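Local coordinates for protein leucyl-tRNA synthetase subunit alpha (PDB 3PZ5) that forms the CP1 editing domain of a leucyl-tRNA synthetase, which probably clears mischarged tRNA(Leu) by hydrolysing the wrongly attached amino acid, at residues L13-V18 / Y25-T30; G38-V43 / D143-V148; V42-E47 / T122-C127; E164-L169 / L178-A183. The protein carries 1 engineered substitution. All coordinates share one frame; numbering follows the deposited sequence.

Contact 1: L13-V18 / Y25-T30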
loop_
_atom_site.group_PDB
_atom_site.type_symbol
_atom_site.label_atom_id
_atom_site.label_comp_id
_atom_site.label_asym_id
_atom_site.label_seq_id
_atom_site.Cartn_x
_atom_site.Cartn_y
_atom_site.Cartn_z
ATOM N N LEU A 13 -12.783 0.353 -1.323
ATOM C CA LEU A 13 -12.073 -0.837 -0.843
ATOM C C LEU A 13 -11.470 -1.618 -2.012
ATOM O O LEU A 13 -12.144 -1.866 -3.017
ATOM C CB LEU A 13 -13.001 -1.761 -0.044
ATOM C CG LEU A 13 -13.472 -1.373 1.364
ATOM C CD1 LEU A 13 -14.450 -2.418 1.873
ATOM C CD2 LEU A 13 -12.322 -1.195 2.357
ATOM N N ILE A 14 -10.204 -2.009 -1.875
ATOM C CA ILE A 14 -9.495 -2.703 -2.944
ATOM C C ILE A 14 -8.862 -3.984 -2.404
ATOM O O ILE A 14 -8.272 -3.981 -1.323
ATOM C CB ILE A 14 -8.433 -1.780 -3.603
ATOM C CG1 ILE A 14 -9.075 -0.453 -4.051
ATOM C CG2 ILE A 14 -7.761 -2.481 -4.777
ATOM C CD1 ILE A 14 -8.165 0.478 -4.860
ATOM N N ARG A 15 -8.990 -5.071 -3.161
ATOM C CA ARG A 15 -8.605 -6.403 -2.692
ATOM C C ARG A 15 -7.276 -6.897 -3.281
ATOM O O ARG A 15 -7.101 -6.942 -4.497
ATOM C CB ARG A 15 -9.735 -7.402 -2.977
ATOM C CG ARG A 15 -9.551 -8.787 -2.356
ATOM C CD ARG A 15 -10.871 -9.545 -2.255
ATOM N NE ARG A 15 -11.788 -8.926 -1.301
ATOM C CZ ARG A 15 -12.977 -9.417 -0.958
ATOM N NH1 ARG A 15 -13.423 -10.555 -1.484
ATOM N NH2 ARG A 15 -13.727 -8.765 -0.079
ATOM N N PHE A 16 -6.358 -7.284 -2.402
ATOM C CA PHE A 16 -5.031 -7.732 -2.798
ATOM C C PHE A 16 -4.801 -9.168 -2.359
ATOM O O PHE A 16 -4.566 -9.438 -1.179
ATOM C CB PHE A 16 -3.958 -6.830 -2.179
ATOM C CG PHE A 16 -3.863 -5.464 -2.806
ATOM C CD1 PHE A 16 -4.806 -4.480 -2.522
ATOM C CD2 PHE A 16 -2.818 -5.157 -3.668
ATOM C CE1 PHE A 16 -4.714 -3.213 -3.094
ATOM C CE2 PHE A 16 -2.717 -3.889 -4.246
ATOM C CZ PHE A 16 -3.670 -2.916 -3.962
ATOM N N TYR A 17 -4.863 -10.090 -3.310
ATOM C CA TYR A 17 -4.603 -11.491 -3.018
ATOM C C TYR A 17 -3.120 -11.731 -2.817
ATOM O O TYR A 17 -2.301 -11.288 -3.618
ATOM C CB TYR A 17 -5.174 -12.395 -4.114
ATOM C CG TYR A 17 -6.660 -12.609 -3.954
ATOM C CD1 TYR A 17 -7.153 -13.698 -3.231
ATOM C CD2 TYR A 17 -7.575 -11.704 -4.490
ATOM C CE1 TYR A 17 -8.520 -13.891 -3.066
ATOM C CE2 TYR A 17 -8.947 -11.888 -4.333
ATOM C CZ TYR A 17 -9.410 -12.982 -3.622
ATOM O OH TYR A 17 -10.764 -13.161 -3.461
ATOM N N VAL A 18 -2.793 -12.424 -1.732
ATOM C CA VAL A 18 -1.420 -12.761 -1.387
ATOM C C VAL A 18 -0.986 -14.013 -2.152
ATOM O O VAL A 18 -1.701 -15.010 -2.171
ATOM C CB VAL A 18 -1.282 -12.989 0.137
ATOM C CG1 VAL A 18 0.181 -13.117 0.547
ATOM C CG2 VAL A 18 -1.949 -11.857 0.902
ATOM N N TYR A 25 -6.445 -12.748 1.261
ATOM C CA TYR A 25 -6.411 -11.456 0.604
ATOM C C TYR A 25 -6.373 -10.330 1.629
ATOM O O TYR A 25 -6.773 -10.509 2.779
ATOM C CB TYR A 25 -7.612 -11.293 -0.339
ATOM C CG TYR A 25 -8.963 -11.295 0.350
ATOM C CD1 TYR A 25 -9.408 -10.176 1.061
ATOM C CD2 TYR A 25 -9.808 -12.404 0.271
ATOM C CE1 TYR A 25 -10.649 -10.165 1.685
ATOM C CE2 TYR A 25 -11.055 -12.404 0.894
ATOM C CZ TYR A 25 -11.469 -11.278 1.596
ATOM O OH TYR A 25 -12.697 -11.255 2.222
ATOM N N ILE A 26 -5.889 -9.171 1.197
ATOM C CA ILE A 26 -5.820 -8.000 2.049
ATOM C C ILE A 26 -6.719 -6.916 1.471
ATOM O O ILE A 26 -6.444 -6.357 0.404
ATOM C CB ILE A 26 -4.369 -7.480 2.198
ATOM C CG1 ILE A 26 -3.475 -8.551 2.830
ATOM C CG2 ILE A 26 -4.339 -6.200 3.029
ATOM C CD1 ILE A 26 -1.980 -8.327 2.625
ATOM N N ASP A 27 -7.813 -6.640 2.167
ATOM C CA ASP A 27 -8.653 -5.526 1.793
ATOM C C ASP A 27 -8.015 -4.243 2.290
ATOM O O ASP A 27 -7.493 -4.177 3.406
ATOM C CB ASP A 27 -10.073 -5.691 2.328
ATOM C CG ASP A 27 -10.921 -6.617 1.467
ATOM O OD1 ASP A 27 -10.497 -6.951 0.337
ATOM O OD2 ASP A 27 -12.023 -7.007 1.917
ATOM N N VAL A 28 -8.049 -3.234 1.434
ATOM C CA VAL A 28 -7.414 -1.963 1.701
ATOM C C VAL A 28 -8.414 -0.855 1.409
ATOM O O VAL A 28 -9.076 -0.871 0.369
ATOM C CB VAL A 28 -6.145 -1.804 0.823
ATOM C CG1 VAL A 28 -5.822 -0.345 0.579
ATOM C CG2 VAL A 28 -4.961 -2.528 1.453
ATOM N N PHE A 29 -8.540 0.089 2.334
ATOM C CA PHE A 29 -9.331 1.285 2.077
ATOM C C PHE A 29 -8.438 2.407 1.560
ATOM O O PHE A 29 -7.351 2.656 2.098
ATOM C CB PHE A 29 -10.090 1.747 3.324
ATOM C CG PHE A 29 -10.810 3.064 3.139
ATOM C CD1 PHE A 29 -12.074 3.105 2.561
ATOM C CD2 PHE A 29 -10.206 4.261 3.519
ATOM C CE1 PHE A 29 -12.731 4.316 2.375
ATOM C CE2 PHE A 29 -10.854 5.478 3.341
ATOM C CZ PHE A 29 -12.121 5.507 2.769
ATOM N N THR A 30 -8.915 3.085 0.521
ATOM C CA THR A 30 -8.203 4.219 -0.054
ATOM C C THR A 30 -9.172 5.301 -0.515
ATOM O O THR A 30 -10.283 4.999 -0.959
ATOM C CB THR A 30 -7.283 3.791 -1.237
ATOM O OG1 THR A 30 -6.651 4.947 -1.800
ATOM C CG2 THR A 30 -8.069 3.067 -2.328
#

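Contact 2: G38-V43 / D143-V148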
loop_
_atom_site.group_PDB
_atom_site.type_symbol
_atom_site.label_atom_id
_atom_site.label_comp_id
_atom_site.label_asym_id
_atom_site.label_seq_id
_atom_site.Cartn_x
_atom_site.Cartn_y
_atom_site.Cartn_z
ATOM N N GLY A 38 -0.170 2.499 -9.472
ATOM C CA GLY A 38 1.060 3.006 -8.876
ATOM C C GLY A 38 1.423 2.365 -7.546
ATOM O O GLY A 38 2.438 2.724 -6.936
ATOM N N ALA A 39 0.597 1.421 -7.098
ATOM C CA ALA A 39 0.857 0.693 -5.864
ATOM C C ALA A 39 2.065 -0.221 -6.038
ATOM O O ALA A 39 2.038 -1.155 -6.845
ATOM C CB ALA A 39 -0.378 -0.101 -5.440
ATOM N N THR A 40 3.128 0.065 -5.289
ATOM C CA THR A 40 4.393 -0.671 -5.415
ATOM C C THR A 40 4.682 -1.584 -4.218
ATOM O O THR A 40 5.627 -2.377 -4.248
ATOM C CB THR A 40 5.591 0.285 -5.646
ATOM O OG1 THR A 40 5.641 1.261 -4.597
ATOM C CG2 THR A 40 5.460 0.992 -6.982
ATOM N N PHE A 41 3.872 -1.450 -3.168
ATOM C CA PHE A 41 3.926 -2.321 -1.997
ATOM C C PHE A 41 2.700 -2.132 -1.116
ATOM O O PHE A 41 1.953 -1.163 -1.275
ATOM C CB PHE A 41 5.236 -2.153 -1.193
ATOM C CG PHE A 41 5.478 -0.759 -0.649
ATOM C CD1 PHE A 41 5.929 0.272 -1.480
ATOM C CD2 PHE A 41 5.305 -0.488 0.707
ATOM C CE1 PHE A 41 6.175 1.554 -0.967
ATOM C CE2 PHE A 41 5.553 0.791 1.226
ATOM C CZ PHE A 41 5.989 1.812 0.387
ATOM N N VAL A 42 2.497 -3.082 -0.207
ATOM C CA VAL A 42 1.365 -3.078 0.715
ATOM C C VAL A 42 1.883 -3.021 2.148
ATOM O O VAL A 42 2.838 -3.729 2.499
ATOM C CB VAL A 42 0.481 -4.343 0.527
ATOM C CG1 VAL A 42 -0.655 -4.390 1.553
ATOM C CG2 VAL A 42 -0.083 -4.400 -0.888
ATOM N N VAL A 43 1.258 -2.180 2.970
ATOM C CA VAL A 43 1.651 -2.031 4.371
ATOM C C VAL A 43 0.501 -2.326 5.340
ATOM O O VAL A 43 -0.572 -1.721 5.249
ATOM C CB VAL A 43 2.261 -0.632 4.657
ATOM C CG1 VAL A 43 2.345 -0.368 6.150
ATOM C CG2 VAL A 43 3.635 -0.523 4.043
ATOM N N ASP A 143 14.038 1.979 0.108
ATOM C CA ASP A 143 14.327 1.877 -1.333
ATOM C C ASP A 143 13.259 1.130 -2.139
ATOM O O ASP A 143 13.564 0.265 -2.961
ATOM C CB ASP A 143 15.730 1.308 -1.584
ATOM C CG ASP A 143 16.832 2.196 -1.028
ATOM O OD1 ASP A 143 16.774 3.427 -1.229
ATOM O OD2 ASP A 143 17.758 1.662 -0.383
ATOM N N LEU A 144 12.003 1.480 -1.888
ATOM C CA LEU A 144 10.880 0.903 -2.611
ATOM C C LEU A 144 10.495 1.841 -3.760
ATOM O O LEU A 144 10.659 3.063 -3.642
ATOM C CB LEU A 144 9.709 0.628 -1.656
ATOM C CG LEU A 144 9.976 -0.452 -0.595
ATOM C CD1 LEU A 144 9.105 -0.248 0.637
ATOM C CD2 LEU A 144 9.796 -1.854 -1.160
ATOM N N PRO A 145 9.989 1.277 -4.876
ATOM C CA PRO A 145 9.963 2.041 -6.115
ATOM C C PRO A 145 8.918 3.148 -6.141
ATOM O O PRO A 145 7.850 3.025 -5.537
ATOM C CB PRO A 145 9.641 0.987 -7.188
ATOM C CG PRO A 145 9.480 -0.316 -6.473
ATOM C CD PRO A 145 9.295 -0.012 -5.027
ATOM N N ILE A 146 9.258 4.224 -6.839
ATOM C CA ILE A 146 8.333 5.304 -7.126
ATOM C C ILE A 146 7.794 5.070 -8.537
ATOM O O ILE A 146 8.562 4.952 -9.497
ATOM C CB ILE A 146 9.027 6.678 -6.983
ATOM C CG1 ILE A 146 9.312 6.960 -5.503
ATOM C CG2 ILE A 146 8.169 7.787 -7.580
ATOM C CD1 ILE A 146 10.449 7.938 -5.243
ATOM N N LYS A 147 6.474 4.956 -8.647
ATOM C CA LYS A 147 5.827 4.736 -9.934
ATOM C C LYS A 147 4.747 5.784 -10.144
ATOM O O LYS A 147 3.727 5.783 -9.451
ATOM C CB LYS A 147 5.237 3.326 -10.010
ATOM C CG LYS A 147 4.662 2.966 -11.368
ATOM C CD LYS A 147 4.224 1.514 -11.396
ATOM C CE LYS A 147 3.603 1.139 -12.732
ATOM N NZ LYS A 147 3.021 -0.234 -12.677
ATOM N N VAL A 148 4.991 6.679 -11.098
ATOM C CA VAL A 148 4.075 7.777 -11.403
ATOM C C VAL A 148 2.888 7.260 -12.207
ATOM O O VAL A 148 3.066 6.609 -13.244
ATOM C CB VAL A 148 4.785 8.919 -12.180
ATOM C CG1 VAL A 148 3.820 10.068 -12.460
ATOM C CG2 VAL A 148 6.005 9.418 -11.412
HETATM O O HOH W 1 4.099 5.276 -6.806
#

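Contact 3: V42-E47 / T122-C127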
loop_
_atom_site.group_PDB
_atom_site.type_symbol
_atom_site.label_atom_id
_atom_site.label_comp_id
_atom_site.label_asym_id
_atom_site.label_seq_id
_atom_site.Cartn_x
_atom_site.Cartn_y
_atom_site.Cartn_z
ATOM N N VAL A 42 2.497 -3.082 -0.207
ATOM C CA VAL A 42 1.365 -3.078 0.715
ATOM C C VAL A 42 1.883 -3.021 2.148
ATOM O O VAL A 42 2.838 -3.729 2.499
ATOM C CB VAL A 42 0.481 -4.343 0.527
ATOM C CG1 VAL A 42 -0.655 -4.390 1.553
ATOM C CG2 VAL A 42 -0.083 -4.400 -0.888
ATOM N N VAL A 43 1.258 -2.180 2.970
ATOM C CA VAL A 43 1.651 -2.031 4.371
ATOM C C VAL A 43 0.501 -2.326 5.340
ATOM O O VAL A 43 -0.572 -1.721 5.249
ATOM C CB VAL A 43 2.261 -0.632 4.657
ATOM C CG1 VAL A 43 2.345 -0.368 6.150
ATOM C CG2 VAL A 43 3.635 -0.523 4.043
ATOM N N LEU A 44 0.744 -3.260 6.260
ATOM C CA LEU A 44 -0.198 -3.583 7.334
ATOM C C LEU A 44 0.213 -2.902 8.632
ATOM O O LEU A 44 1.403 -2.806 8.940
ATOM C CB LEU A 44 -0.260 -5.097 7.578
ATOM C CG LEU A 44 -0.525 -6.086 6.442
ATOM C CD1 LEU A 44 -0.539 -7.508 6.996
ATOM C CD2 LEU A 44 -1.825 -5.783 5.716
ATOM N N ALA A 45 -0.769 -2.443 9.402
ATOM C CA ALA A 45 -0.508 -1.908 10.737
ATOM C C ALA A 45 0.134 -2.996 11.592
ATOM O O ALA A 45 -0.121 -4.180 11.369
ATOM C CB ALA A 45 -1.799 -1.431 11.373
ATOM N N PRO A 46 0.978 -2.610 12.567
ATOM C CA PRO A 46 1.628 -3.618 13.411
ATOM C C PRO A 46 0.626 -4.540 14.112
ATOM O O PRO A 46 0.882 -5.741 14.234
ATOM C CB PRO A 46 2.396 -2.777 14.433
ATOM C CG PRO A 46 2.627 -1.477 13.752
ATOM C CD PRO A 46 1.409 -1.243 12.917
ATOM N N GLU A 47 -0.510 -3.987 14.534
ATOM C CA GLU A 47 -1.542 -4.744 15.233
ATOM C C GLU A 47 -2.419 -5.585 14.303
ATOM O O GLU A 47 -3.202 -6.412 14.777
ATOM C CB GLU A 47 -2.433 -3.812 16.062
ATOM C CG GLU A 47 -1.688 -2.882 17.010
ATOM C CD GLU A 47 -1.355 -1.534 16.379
ATOM O OE1 GLU A 47 -0.988 -1.491 15.181
ATOM O OE2 GLU A 47 -1.464 -0.512 17.090
ATOM N N THR A 122 -9.088 -0.313 7.116
ATOM C CA THR A 122 -8.988 -1.729 7.449
ATOM C C THR A 122 -7.690 -2.029 8.207
ATOM O O THR A 122 -7.377 -3.188 8.483
ATOM C CB THR A 122 -9.060 -2.605 6.178
ATOM O OG1 THR A 122 -7.974 -2.274 5.304
ATOM C CG2 THR A 122 -10.378 -2.389 5.446
ATOM N N GLY A 123 -6.944 -0.978 8.544
ATOM C CA GLY A 123 -5.651 -1.118 9.214
ATOM C C GLY A 123 -4.573 -1.588 8.259
ATOM O O GLY A 123 -3.506 -2.036 8.680
ATOM N N ALA A 124 -4.866 -1.487 6.967
ATOM C CA ALA A 124 -3.985 -1.953 5.908
ATOM C C ALA A 124 -4.121 -1.003 4.732
ATOM O O ALA A 124 -5.232 -0.587 4.390
ATOM C CB ALA A 124 -4.363 -3.353 5.491
ATOM N N ILE A 125 -2.992 -0.646 4.123
ATOM C CA ILE A 125 -2.997 0.302 3.007
ATOM C C ILE A 125 -2.207 -0.184 1.792
ATOM O O ILE A 125 -1.298 -1.014 1.909
ATOM C CB ILE A 125 -2.494 1.712 3.425
ATOM C CG1 ILE A 125 -1.037 1.663 3.894
ATOM C CG2 ILE A 125 -3.416 2.332 4.476
ATOM C CD1 ILE A 125 -0.320 2.988 3.763
ATOM N N MET A 126 -2.582 0.326 0.623
ATOM C CA MET A 126 -1.762 0.175 -0.569
ATOM C C MET A 126 -0.847 1.392 -0.633
ATOM O O MET A 126 -1.262 2.502 -0.306
ATOM C CB MET A 126 -2.619 0.048 -1.836
ATOM C CG MET A 126 -3.348 1.309 -2.257
ATOM S SD MET A 126 -4.249 1.129 -3.807
ATOM C CE MET A 126 -4.659 2.845 -4.139
ATOM N N CYS A 127 0.399 1.185 -1.037
ATOM C CA CYS A 127 1.363 2.273 -0.981
ATOM C C CYS A 127 1.743 2.818 -2.339
ATOM O O CYS A 127 2.253 2.097 -3.203
ATOM C CB CYS A 127 2.590 1.856 -0.188
ATOM S SG CYS A 127 2.160 1.388 1.487
#

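Contact 4: E164-L169 / L178-A183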
loop_
_atom_site.group_PDB
_atom_site.type_symbol
_atom_site.label_atom_id
_atom_site.label_comp_id
_atom_site.label_asym_id
_atom_site.label_seq_id
_atom_site.Cartn_x
_atom_site.Cartn_y
_atom_site.Cartn_z
ATOM N N GLU A 164 0.547 14.947 -4.641
ATOM C CA GLU A 164 -0.711 14.452 -4.093
ATOM C C GLU A 164 -1.941 15.091 -4.740
ATOM O O GLU A 164 -3.068 14.807 -4.338
ATOM C CB GLU A 164 -0.739 14.655 -2.572
ATOM C CG GLU A 164 0.424 13.997 -1.816
ATOM C CD GLU A 164 0.378 14.246 -0.312
ATOM O OE1 GLU A 164 0.239 15.418 0.106
ATOM O OE2 GLU A 164 0.493 13.269 0.457
ATOM N N GLY A 165 -1.725 15.938 -5.746
ATOM C CA GLY A 165 -2.819 16.639 -6.417
ATOM C C GLY A 165 -3.422 15.924 -7.618
ATOM O O GLY A 165 -3.109 14.762 -7.892
ATOM N N LYS A 166 -4.285 16.637 -8.341
ATOM C CA LYS A 166 -4.990 16.095 -9.500
ATOM C C LYS A 166 -4.124 16.119 -10.749
ATOM O O LYS A 166 -3.179 16.905 -10.844
ATOM C CB LYS A 166 -6.280 16.876 -9.753
ATOM C CG LYS A 166 -7.290 16.799 -8.619
ATOM C CD LYS A 166 -8.341 17.894 -8.730
ATOM C CE LYS A 166 -9.246 17.892 -7.511
ATOM N NZ LYS A 166 -10.163 19.062 -7.497
ATOM N N GLY A 167 -4.458 15.261 -11.708
ATOM C CA GLY A 167 -3.707 15.171 -12.952
ATOM C C GLY A 167 -4.346 14.269 -13.988
ATOM O O GLY A 167 -5.572 14.158 -14.063
ATOM N N THR A 168 -3.501 13.631 -14.791
ATOM C CA THR A 168 -3.940 12.777 -15.887
ATOM C C THR A 168 -3.174 11.466 -15.822
ATOM O O THR A 168 -1.956 11.464 -15.653
ATOM C CB THR A 168 -3.733 13.473 -17.248
ATOM O OG1 THR A 168 -4.773 14.437 -17.435
ATOM C CG2 THR A 168 -3.791 12.481 -18.394
ATOM N N LEU A 169 -3.896 10.357 -15.947
ATOM C CA LEU A 169 -3.316 9.040 -15.704
ATOM C C LEU A 169 -2.268 8.633 -16.728
ATOM O O LEU A 169 -2.428 8.880 -17.921
ATOM C CB LEU A 169 -4.405 7.971 -15.555
ATOM C CG LEU A 169 -4.841 7.718 -14.104
ATOM C CD1 LEU A 169 -5.568 8.913 -13.502
ATOM C CD2 LEU A 169 -5.690 6.463 -13.978
ATOM N N LEU A 178 -7.090 9.722 -18.959
ATOM C CA LEU A 178 -8.259 10.097 -18.186
ATOM C C LEU A 178 -7.815 11.046 -17.074
ATOM O O LEU A 178 -6.717 10.892 -16.529
ATOM C CB LEU A 178 -8.848 8.822 -17.581
ATOM C CG LEU A 178 -10.329 8.454 -17.526
ATOM C CD1 LEU A 178 -11.095 8.810 -18.792
ATOM C CD2 LEU A 178 -10.439 6.957 -17.240
ATOM N N ASP A 179 -8.641 12.034 -16.742
ATOM C CA ASP A 179 -8.355 12.859 -15.571
ATOM C C ASP A 179 -8.614 12.048 -14.301
ATOM O O ASP A 179 -9.507 11.194 -14.274
ATOM C CB ASP A 179 -9.159 14.161 -15.571
ATOM C CG ASP A 179 -10.633 13.947 -15.263
ATOM O OD1 ASP A 179 -11.021 14.098 -14.080
ATOM O OD2 ASP A 179 -11.400 13.633 -16.207
ATOM N N SER A 180 -7.832 12.330 -13.261
ATOM C CA SER A 180 -7.776 11.511 -12.045
ATOM C C SER A 180 -9.069 11.424 -11.228
ATOM O O SER A 180 -9.352 10.380 -10.640
ATOM C CB SER A 180 -6.600 11.942 -11.158
ATOM O OG SER A 180 -6.676 13.313 -10.808
ATOM N N GLU A 181 -9.851 12.499 -11.189
ATOM C CA GLU A 181 -11.119 12.471 -10.452
ATOM C C GLU A 181 -12.180 11.622 -11.156
ATOM O O GLU A 181 -12.974 10.940 -10.496
ATOM C CB GLU A 181 -11.639 13.882 -10.175
ATOM C CG GLU A 181 -10.806 14.664 -9.158
ATOM C CD GLU A 181 -10.951 14.150 -7.727
ATOM O OE1 GLU A 181 -12.098 14.008 -7.240
ATOM O OE2 GLU A 181 -9.910 13.909 -7.079
ATOM N N THR A 182 -12.182 11.667 -12.489
ATOM C CA THR A 182 -13.020 10.795 -13.314
ATOM C C THR A 182 -12.553 9.342 -13.190
ATOM O O THR A 182 -13.372 8.422 -13.097
ATOM C CB THR A 182 -12.998 11.240 -14.810
ATOM O OG1 THR A 182 -13.703 12.480 -14.963
ATOM C CG2 THR A 182 -13.632 10.194 -15.729
ATOM N N ALA A 183 -11.234 9.151 -13.179
ATOM C CA ALA A 183 -10.618 7.824 -13.113
ATOM C C ALA A 183 -10.955 7.050 -11.834
ATOM O O ALA A 183 -11.026 5.823 -11.855
ATOM C CB ALA A 183 -9.112 7.939 -13.281
#

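Contact 1: L13-V18 / Y25-T30
The guanidinium of Arg15 lies flat over one face of the Tyr25 ring, the two planes only 10° apart and their centres separated by 3.9 Å. Arg15 CZ sits above the hydroxyl-bearing end of the Tyr25 ring, a cation-pi contact, while Arg15 CD adds a CH-pi contact nearer the ring root. At its edge the same guanidinium meets Asp27 side-on. NE of Arg15 donates to OD1 of Asp27 at 2.9 Å, and NH2 of Arg15 reaches OD2 of Asp27 at 3.2 Å, each oxygen using its syn lone pair, in a two-pronged salt bridge. Arg15 CG stands anti to the backbone N (chi1 -171°), and the bend at chi3 lays the guanidinium on the Tyr25 ring, beside the Asp27 carboxylate. Tyr17 extends this face: CB of Tyr25 lies 3.8 Å from the centroid of the Tyr17 ring, close to its normal. The two tyrosine rings themselves are oblique.

Phe16, Ile14, Ile26 and Val28 occupy the other, buried face. At the ends of the strands, Val18 CG2 comes within 3.9 Å of Ile26 CD1, and Thr30 CG2 rests 3.6 Å from Ile14 CD1. Met126 of strand 124-127 and Leu54 of helix 50-60 pack against this side. Between the faces run paired backbone bonds at Ile14/Val28 and Phe16/Ile26, including Ile26 N to Phe16 O at 2.7 Å. This is an antiparallel beta hairpin with one apolar face turned to the domain core and one partly exposed face bearing a cross-strand ion pair and an arginine-tyrosine stack.

Contact 2: G38-V43 / D143-V148
Apolar contact centres on Leu144 and Phe41. Leu144 CD1 lies 3.5 Å from the centroid of the Phe41 ring and only 3° off the ring normal, a CH-pi contact over the middle of one face. Leu144 CB extends it to the rim, 3.7 Å from Phe41 CE1, and Ala139 of helix 133-142 also packs on Phe41. Thr40 CB lies 3.8 Å from Pro145 CD, and the methyl CG2 of Thr40 is equally near Lys147 CB.

Direct polar contact comes from the hydroxyl branch of Thr40. With OG1 set between the backbone N and the carbonyl carbon (chi1 55°), the hydroxyl donates to Pro145 O at 3.0 Å, the donor tilted modestly from the carbonyl plane.

A water provides the third kind of link. It donates to Gly38 O and accepts from Lys147 N, both at 3.0 Å, and so joins the two backbones where they run nearly antiparallel. Lys147 NZ bonds to Phe37 O, just ahead of the first segment.

The loop after helix 133-142 is thus held to the start of strand 41-44 by an apolar patch, while Gly38 O, Lys147 N and Pro145 O find polar partners with no backbone-to-backbone bond between the segments.

Contact 3: V42-E47 / T122-C127
Val43 and Ile125 form the hydrogen-bonded pair at the middle of an antiparallel pairing between strands 41-44 and 124-127, two strands of the editing-domain sheet. Strand 124-127 overlaps a GTGAIM sequence that, as in related LeuRS editing domains, probably lies near the editing pocket. Val43 N donates to Ile125 O at 3.0 Å, and Ile125 N returns a nearly straight bond to Val43 O (172° at the hydrogen). Beyond the strand, Ala45 N continues the series with a 2.9 Å bond to Gly123 O, and Gly123 carries a positive phi of 75° where the chain enters the strand.

Beside Val43, Cys127 SG packs 3.5 Å from Val43 CG2, the branch that lies anti to the carbonyl carbon, and Ile125 CG1 comes within 4.1 Å of Val43 CB. On the reverse face, the Leu44 methyl CD2 meets Ala124 CB at 3.5 Å. Val42 CG1 approaches Ile125 O at a similar distance.

The Val43 face is covered by Val116 and by Trp111 and Ala113 of strand 107-113, the parallel partner of strand 41-44. The face of Val42, Leu44 and Ala124 looks onto the hairpin of strands 12-18 and 25-30, where it meets Phe16 and Ile26.

Contact 4: E164-L169 / L178-A183
Ser180 carries its OG between the backbone N and the carbonyl carbon (chi1 57°), and this folds the hydroxyl back to accept from Gly167 N, with Ser180 OG and Gly167 N 3.1 Å apart. The preceding Asp179 takes a like torsion, chi1 73°, which brings its carboxylate round to the first turn of helix 180-193. There OD1 of Asp179 accepts from Thr182 N at 3.1 Å, met from above the carboxylate plane, and OD2 of Asp179 takes a bond from the hydroxyl of Thr182. Asp179 is therefore the N-cap of this helix.

Gly167 answers Ser180 in both directions: besides its amide donating to the hydroxyl, Gly167 O accepts from Ser180 N at 3.0 Å. Farther along, Leu169 N donates to Leu178 O at 2.9 Å in a nearly straight bond. These two backbone bonds flank the bridge of Thr168 with Asp179, which sets the short strand 168-169 beside the residues leading into the helix.

Apolar contact is made by Leu169. Its CD1 lies against the helix, 3.7 Å from Ala183 CB and just as near Ser180 CA, while Leu169 CD2 also leans on Ala183. The extended Lys166 chain crosses the bent Glu181, Lys166 CE to Glu181 CG at 3.9 Å. Their charges stay apart, Lys166 NZ being 5.2 Å from Glu181 OE2, which forms its salt bridge with Lys184.

Two amides at the start of the helix thus have partners: that of Ser180 the carbonyl of Gly167, just ahead of strand 168-169, and that of Thr182 a carboxylate whose negative charge would probably suit the helix dipole.

Overall arrangement
Contacts 1, 2 and 3 meet around strand 41-44, whereas the centre of contact 4 lies about 19 Å from that of the chain, and contact 4 touches none of them. Contact 3 is the buried one, its strand pairing packed with aliphatic side chains and a cysteine sulphur; contact 2 uses the same strand 41-44 and is joined to contact 3 by probable hydrogen bonds of Cys127 N to Phe41 O and of Thr40 N to Cys127 O. The hairpin of contact 1 packs its inner face on contact 3, Val28 against strand 124-127, and keeps ion-pair and aromatic chemistry for the outer one. Contact 2 trades strand pairing for a hydroxyl and a water, and peripheral contact 4 depends chiefly on backbone bonds and helix capping.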